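Side-chain contacts in peptide-binding protein (Photobacterium damsela subsp. piscicida, PDB 6SQX), which acts as a secreted NlpC/P60 endopeptidase that cleaves the peptidoglycan of potentially competing bacteria, apparently as a cysteine-type peptidase: residues Leu367-Glu372 with Ser461-Val466; Gly401-Asn406 with Val410-Asn415. All blocks are in the same frame, centred on the assembly; numbering follows the deposited sequence.

Contact 1 (Leu367-Glu372 with Ser461-Val466)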
loop_
_atom_site.group_PDB
_atom_site.type_symbol
_atom_site.label_atom_id
_atom_site.label_comp_id
_atom_site.label_asym_id
_atom_site.label_seq_id
_atom_site.Cartn_x
_atom_site.Cartn_y
_atom_site.Cartn_z
ATOM N N LEU A 367 -9.207 -7.832 -25.108
ATOM C CA LEU A 367 -8.245 -8.576 -24.301
ATOM C C LEU A 367 -8.824 -8.920 -22.938
ATOM O O LEU A 367 -8.794 -10.085 -22.521
ATOM C CB LEU A 367 -6.936 -7.800 -24.150
ATOM C CG LEU A 367 -5.975 -8.429 -23.116
ATOM C CD1 LEU A 367 -5.587 -9.896 -23.440
ATOM C CD2 LEU A 367 -4.710 -7.575 -22.921
ATOM N N LEU A 368 -9.343 -7.921 -22.217
ATOM C CA LEU A 368 -9.720 -8.160 -20.829
ATOM C C LEU A 368 -11.053 -8.884 -20.672
ATOM O O LEU A 368 -11.287 -9.509 -19.625
ATOM C CB LEU A 368 -9.730 -6.843 -20.033
ATOM C CG LEU A 368 -8.411 -6.363 -19.438
ATOM C CD1 LEU A 368 -7.429 -5.936 -20.527
ATOM C CD2 LEU A 368 -8.699 -5.207 -18.485
ATOM N N VAL A 369 -11.932 -8.808 -21.662
ATOM C CA VAL A 369 -13.249 -9.407 -21.573
ATOM C C VAL A 369 -13.286 -10.755 -22.260
ATOM O O VAL A 369 -13.743 -11.737 -21.685
ATOM C CB VAL A 369 -14.341 -8.449 -22.106
ATOM C CG1 VAL A 369 -15.725 -9.098 -22.001
ATOM C CG2 VAL A 369 -14.304 -7.120 -21.352
ATOM N N GLU A 370 -12.786 -10.823 -23.495
ATOM C CA GLU A 370 -12.842 -12.049 -24.271
ATOM C C GLU A 370 -11.549 -12.845 -24.234
ATOM O O GLU A 370 -11.524 -13.964 -24.748
ATOM C CB GLU A 370 -13.220 -11.743 -25.727
ATOM C CG GLU A 370 -14.442 -10.836 -25.888
ATOM C CD GLU A 370 -15.743 -11.480 -25.408
ATOM O OE1 GLU A 370 -15.745 -12.700 -25.098
ATOM O OE2 GLU A 370 -16.766 -10.755 -25.346
ATOM N N GLN A 371 -10.499 -12.315 -23.608
ATOM C CA GLN A 371 -9.148 -12.867 -23.701
ATOM C C GLN A 371 -8.760 -13.150 -25.150
ATOM O O GLN A 371 -8.344 -14.253 -25.508
ATOM C CB GLN A 371 -8.946 -14.100 -22.828
ATOM C CG GLN A 371 -9.915 -14.301 -21.700
ATOM C CD GLN A 371 -10.022 -15.773 -21.364
ATOM O OE1 GLN A 371 -9.929 -16.629 -22.251
ATOM N NE2 GLN A 371 -10.199 -16.084 -20.085
ATOM N N GLU A 372 -8.916 -12.134 -25.996
ATOM C CA GLU A 372 -8.554 -12.215 -27.402
ATOM C C GLU A 372 -7.122 -11.770 -27.655
ATOM O O GLU A 372 -6.769 -11.456 -28.799
ATOM C CB GLU A 372 -9.508 -11.358 -28.240
ATOM C CG GLU A 372 -10.254 -12.105 -29.330
ATOM C CD GLU A 372 -11.406 -12.931 -28.786
ATOM O OE1 GLU A 372 -11.146 -13.922 -28.066
ATOM O OE2 GLU A 372 -12.572 -12.578 -29.071
ATOM N N SER A 461 -14.104 7.581 -18.849
ATOM C CA SER A 461 -14.036 6.143 -18.597
ATOM C C SER A 461 -12.596 5.663 -18.421
ATOM O O SER A 461 -11.687 6.077 -19.150
ATOM C CB SER A 461 -14.681 5.356 -19.733
ATOM O OG SER A 461 -14.520 3.963 -19.496
ATOM N N LEU A 462 -12.374 4.782 -17.438
ATOM C CA LEU A 462 -11.038 4.206 -17.284
ATOM C C LEU A 462 -10.602 3.455 -18.535
ATOM O O LEU A 462 -9.395 3.334 -18.793
ATOM C CB LEU A 462 -10.979 3.273 -16.074
ATOM C CG LEU A 462 -10.754 3.946 -14.726
ATOM C CD1 LEU A 462 -11.934 4.817 -14.319
ATOM C CD2 LEU A 462 -10.450 2.895 -13.652
ATOM N N TRP A 463 -11.554 2.938 -19.323
ATOM C CA TRP A 463 -11.187 2.268 -20.576
ATOM C C TRP A 463 -10.549 3.216 -21.572
ATOM O O TRP A 463 -9.907 2.740 -22.521
ATOM C CB TRP A 463 -12.421 1.658 -21.255
ATOM C CG TRP A 463 -12.966 0.440 -20.567
ATOM C CD1 TRP A 463 -14.130 0.350 -19.826
ATOM C CD2 TRP A 463 -12.376 -0.868 -20.546
ATOM N NE1 TRP A 463 -14.280 -0.929 -19.370
ATOM C CE2 TRP A 463 -13.224 -1.698 -19.785
ATOM C CE3 TRP A 463 -11.199 -1.411 -21.088
ATOM C CZ2 TRP A 463 -12.957 -3.054 -19.576
ATOM C CZ3 TRP A 463 -10.936 -2.754 -20.893
ATOM C CH2 TRP A 463 -11.816 -3.571 -20.144
ATOM N N ASN A 464 -10.730 4.532 -21.399
ATOM C CA ASN A 464 -10.164 5.515 -22.319
ATOM C C ASN A 464 -8.922 6.201 -21.762
ATOM O O ASN A 464 -8.449 7.185 -22.351
ATOM C CB ASN A 464 -11.221 6.550 -22.719
ATOM C CG ASN A 464 -12.386 5.935 -23.442
ATOM O OD1 ASN A 464 -13.558 6.140 -23.044
ATOM N ND2 ASN A 464 -12.095 5.151 -24.491
ATOM N N ALA A 465 -8.367 5.700 -20.655
ATOM C CA ALA A 465 -7.170 6.307 -20.081
ATOM C C ALA A 465 -6.033 6.295 -21.102
ATOM O O ALA A 465 -5.876 5.341 -21.867
ATOM C CB ALA A 465 -6.775 5.546 -18.804
ATOM N N VAL A 466 -5.232 7.362 -21.108
ATOM C CA VAL A 466 -4.127 7.421 -22.065
ATOM C C VAL A 466 -3.149 6.283 -21.802
ATOM O O VAL A 466 -2.706 5.585 -22.727
ATOM C CB VAL A 466 -3.446 8.799 -22.013
ATOM C CG1 VAL A 466 -2.208 8.786 -22.883
ATOM C CG2 VAL A 466 -4.424 9.911 -22.474
#

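Contact 2 (Gly401-Asn406 with Val410-Asn415). With EDO (1,2-ethanediol), chain O.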
loop_
_atom_site.group_PDB
_atom_site.type_symbol
_atom_site.label_atom_id
_atom_site.label_comp_id
_atom_site.label_asym_id
_atom_site.label_seq_id
_atom_site.Cartn_x
_atom_site.Cartn_y
_atom_site.Cartn_z
ATOM N N GLY A 401 -11.077 -11.222 -13.678
ATOM C CA GLY A 401 -11.852 -11.922 -14.689
ATOM C C GLY A 401 -13.062 -11.130 -15.152
ATOM O O GLY A 401 -12.974 -9.903 -15.335
ATOM N N THR A 402 -14.201 -11.813 -15.342
ATOM C CA THR A 402 -15.408 -11.178 -15.871
ATOM C C THR A 402 -16.631 -11.553 -15.036
ATOM O O THR A 402 -16.600 -12.481 -14.215
ATOM C CB THR A 402 -15.651 -11.587 -17.343
ATOM O OG1 THR A 402 -15.823 -13.005 -17.434
ATOM C CG2 THR A 402 -14.481 -11.174 -18.233
ATOM N N THR A 403 -17.727 -10.822 -15.274
ATOM C CA THR A 403 -19.017 -11.141 -14.681
ATOM C C THR A 403 -20.100 -10.668 -15.643
ATOM O O THR A 403 -19.845 -9.879 -16.556
ATOM C CB THR A 403 -19.155 -10.478 -13.292
ATOM O OG1 THR A 403 -20.216 -11.092 -12.551
ATOM C CG2 THR A 403 -19.423 -8.984 -13.396
ATOM N N GLU A 404 -21.327 -11.131 -15.413
ATOM C CA GLU A 404 -22.481 -10.619 -16.138
ATOM C C GLU A 404 -23.036 -9.414 -15.384
ATOM O O GLU A 404 -23.445 -9.536 -14.227
ATOM C CB GLU A 404 -23.545 -11.704 -16.241
ATOM C CG GLU A 404 -23.160 -12.844 -17.169
ATOM C CD GLU A 404 -23.014 -12.417 -18.637
ATOM O OE1 GLU A 404 -23.840 -11.608 -19.125
ATOM O OE2 GLU A 404 -22.063 -12.899 -19.300
ATOM N N TYR A 405 -23.075 -8.261 -16.045
ATOM C CA TYR A 405 -23.568 -7.034 -15.430
ATOM C C TYR A 405 -24.382 -6.279 -16.468
ATOM O O TYR A 405 -23.858 -5.924 -17.532
ATOM C CB TYR A 405 -22.380 -6.194 -14.947
ATOM C CG TYR A 405 -22.701 -4.817 -14.404
ATOM C CD1 TYR A 405 -23.757 -4.599 -13.504
ATOM C CD2 TYR A 405 -21.919 -3.723 -14.766
ATOM C CE1 TYR A 405 -24.018 -3.321 -12.983
ATOM C CE2 TYR A 405 -22.178 -2.449 -14.257
ATOM C CZ TYR A 405 -23.236 -2.248 -13.375
ATOM O OH TYR A 405 -23.465 -0.986 -12.873
ATOM N N ASN A 406 -25.660 -6.046 -16.162
ATOM C CA ASN A 406 -26.609 -5.485 -17.130
ATOM C C ASN A 406 -26.663 -6.313 -18.419
ATOM O O ASN A 406 -26.572 -5.782 -19.528
ATOM C CB ASN A 406 -26.294 -4.018 -17.419
ATOM C CG ASN A 406 -26.434 -3.137 -16.195
ATOM O OD1 ASN A 406 -25.669 -2.188 -16.008
ATOM N ND2 ASN A 406 -27.414 -3.451 -15.347
ATOM N N VAL A 410 -18.692 -8.152 -18.490
ATOM C CA VAL A 410 -17.783 -7.050 -18.198
ATOM C C VAL A 410 -16.575 -7.570 -17.432
ATOM O O VAL A 410 -16.680 -8.515 -16.641
ATOM C CB VAL A 410 -18.467 -5.879 -17.445
ATOM C CG1 VAL A 410 -19.710 -5.383 -18.225
ATOM C CG2 VAL A 410 -18.814 -6.241 -16.002
ATOM N N ALA A 411 -15.416 -6.980 -17.702
ATOM C CA ALA A 411 -14.220 -7.258 -16.917
ATOM C C ALA A 411 -14.288 -6.536 -15.563
ATOM O O ALA A 411 -14.820 -5.426 -15.461
ATOM C CB ALA A 411 -12.987 -6.817 -17.698
ATOM N N ILE A 412 -13.712 -7.162 -14.519
ATOM C CA ILE A 412 -13.814 -6.658 -13.145
ATOM C C ILE A 412 -12.453 -6.648 -12.449
ATOM O O ILE A 412 -11.508 -7.336 -12.857
ATOM C CB ILE A 412 -14.829 -7.460 -12.291
ATOM C CG1 ILE A 412 -14.395 -8.937 -12.262
ATOM C CG2 ILE A 412 -16.252 -7.359 -12.878
ATOM C CD1 ILE A 412 -14.969 -9.724 -11.127
ATOM N N MET A 413 -12.365 -5.847 -11.383
ATOM C CA MET A 413 -11.128 -5.781 -10.614
ATOM C C MET A 413 -11.424 -5.498 -9.143
ATOM O O MET A 413 -12.416 -4.849 -8.789
ATOM C CB MET A 413 -10.175 -4.701 -11.191
ATOM C CG MET A 413 -10.883 -3.306 -11.281
ATOM S SD MET A 413 -9.642 -2.054 -11.709
ATOM C CE MET A 413 -10.665 -0.612 -11.908
ATOM N N PHE A 414 -10.517 -5.960 -8.291
ATOM C CA PHE A 414 -10.516 -5.625 -6.869
ATOM C C PHE A 414 -9.643 -4.387 -6.719
ATOM O O PHE A 414 -8.489 -4.388 -7.202
ATOM C CB PHE A 414 -9.909 -6.793 -6.096
ATOM C CG PHE A 414 -9.667 -6.517 -4.644
ATOM C CD1 PHE A 414 -10.727 -6.271 -3.773
ATOM C CD2 PHE A 414 -8.384 -6.618 -4.111
ATOM C CE1 PHE A 414 -10.493 -6.072 -2.398
ATOM C CE2 PHE A 414 -8.156 -6.430 -2.754
ATOM C CZ PHE A 414 -9.213 -6.170 -1.888
ATOM N N ASN A 415 -10.159 -3.309 -6.127
ATOM C CA ASN A 415 -9.369 -2.081 -6.115
ATOM C C ASN A 415 -9.880 -1.110 -5.060
ATOM O O ASN A 415 -10.984 -1.278 -4.523
ATOM C CB ASN A 415 -9.295 -1.463 -7.538
ATOM C CG ASN A 415 -10.625 -0.849 -8.048
ATOM O OD1 ASN A 415 -10.669 0.299 -8.490
ATOM N ND2 ASN A 415 -11.698 -1.628 -8.028
HETATM C C1 EDO O . -22.553 -9.305 -11.417
HETATM O O1 EDO O . -22.224 -10.614 -11.868
HETATM C C2 EDO O . -22.371 -9.222 -9.919
HETATM O O2 EDO O . -23.341 -8.330 -9.465
#

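Contact 1 (Leu367-Glu372 with Ser461-Val466)
W463 meets L368 with the rim of its benzo ring, and V369 adds a lighter, oblique touch. In the NlpC/P60 domain, helix 361-370 packs on the six-stranded antiparallel sheet, and here the loop between strands 457-459 and 467-472 closes on the last turn of that helix with its indole. The two backbones stay well apart, L368 CA and W463 CA being 10.5 Å from each other, and the side chains span the gap by pointing in opposing directions and overlapping side by side near their ends. With W463 CG anti to its carbonyl carbon (chi1 -72°), the long indole runs away from its own loop and places CH2 foremost. L368 CB sits in the ring plane at that edge, 3.9 Å from W463 CH2. L368 CD2 stands off to one side of the plane, beyond the same edge, 3.9 Å from W463 CH2 and 4.1 Å from W463 CZ3. V369 CG2 comes obliquely, on the side opposite L368 CD2, and is a looser neighbour at 4.5 Å from W463 CH2. The contact itself is purely apolar. Polar bonds and charge work around it: K365, one helical turn before V369, makes a cation-pi interaction with the indole, and R364 NH1 is hydrogen-bonded to both W463 O and A465 O, tying the loop to the same helix. L368 also packs on A411, F468 and T470 of the sheet beneath. An ST turn running into the tryptophan helps hold the loop: S461 OG, itself hydrogen-bonded to D446 OD1, accepts the N-H of W463, with W463 N 3.1 Å from S461 OG.

Contact 2 (Gly401-Asn406 with Val410-Asn415)
Y405 leans on V410 with the root of its side chain, and the rest heads off from it. Its CB packs 3.7 Å from V410 CG2. Because Y405 CG stands anti to the backbone N (chi1 174°), the ring swings past the valine instead of lying on it: V410 CG2 approaches obliquely, 4.2 Å from Y405 CD2. Over one face of the ring hangs N406 OD1, 3.5 Å above the plane and displaced toward the rim. P441 and A447 also touch this side chain, and at its tip Y405 OH is hydrogen-bonded to E29 OE1 from the N-terminal part of the chain.

V410 CG2, set between its backbone N and carbonyl carbon, serves a second neighbour, T403 CG2, at 3.8 Å. T403 CG2 in turn meets I412 CG2 at 3.6 Å, the two side chains roughly perpendicular, so the CG2 methyls of V410, T403 and I412 form a continuous run on one face of the sheet. Y37 packs on T403 and I412 there. A 1,2-ethanediol is modelled beside T403, but too close to OG1 for its position to be trusted.

Beneath these methyls, T403 and V410 are a hydrogen-bonded antiparallel pair. V410 N donates to T403 O at 2.8 Å, almost straight (170°), and T403 N returns the bond to V410 O. T402 and A411 follow as a non-hydrogen-bonded pair, their side chains on the other face. The short strand segments run at 120° to each other, and the whole is a markedly twisted beta hairpin, strands 395-405 and 408-415, in the antiparallel sheet of the NlpC/P60 fold.

Contact 2 lies within the 88 residues that separate the two segments of contact 1, and the two touch directly: T402 CG2 and A411 CB, on one face of the hairpin, pack against the backbone oxygens near the end of helix 361-370, with V369 O 3.6 Å from T402 CG2. A411 thus belongs to the hairpin while lying under L368 and V369. Contact 1 is the more deeply buried but much the smaller, joining a helix to a loop far along the chain through side chains alone. Contact 2 is partly buried and local in sequence, held by main-chain hydrogen bonds within one sheet, with the methyl groups of T403, V410 and I412 on the face turned away from the helix.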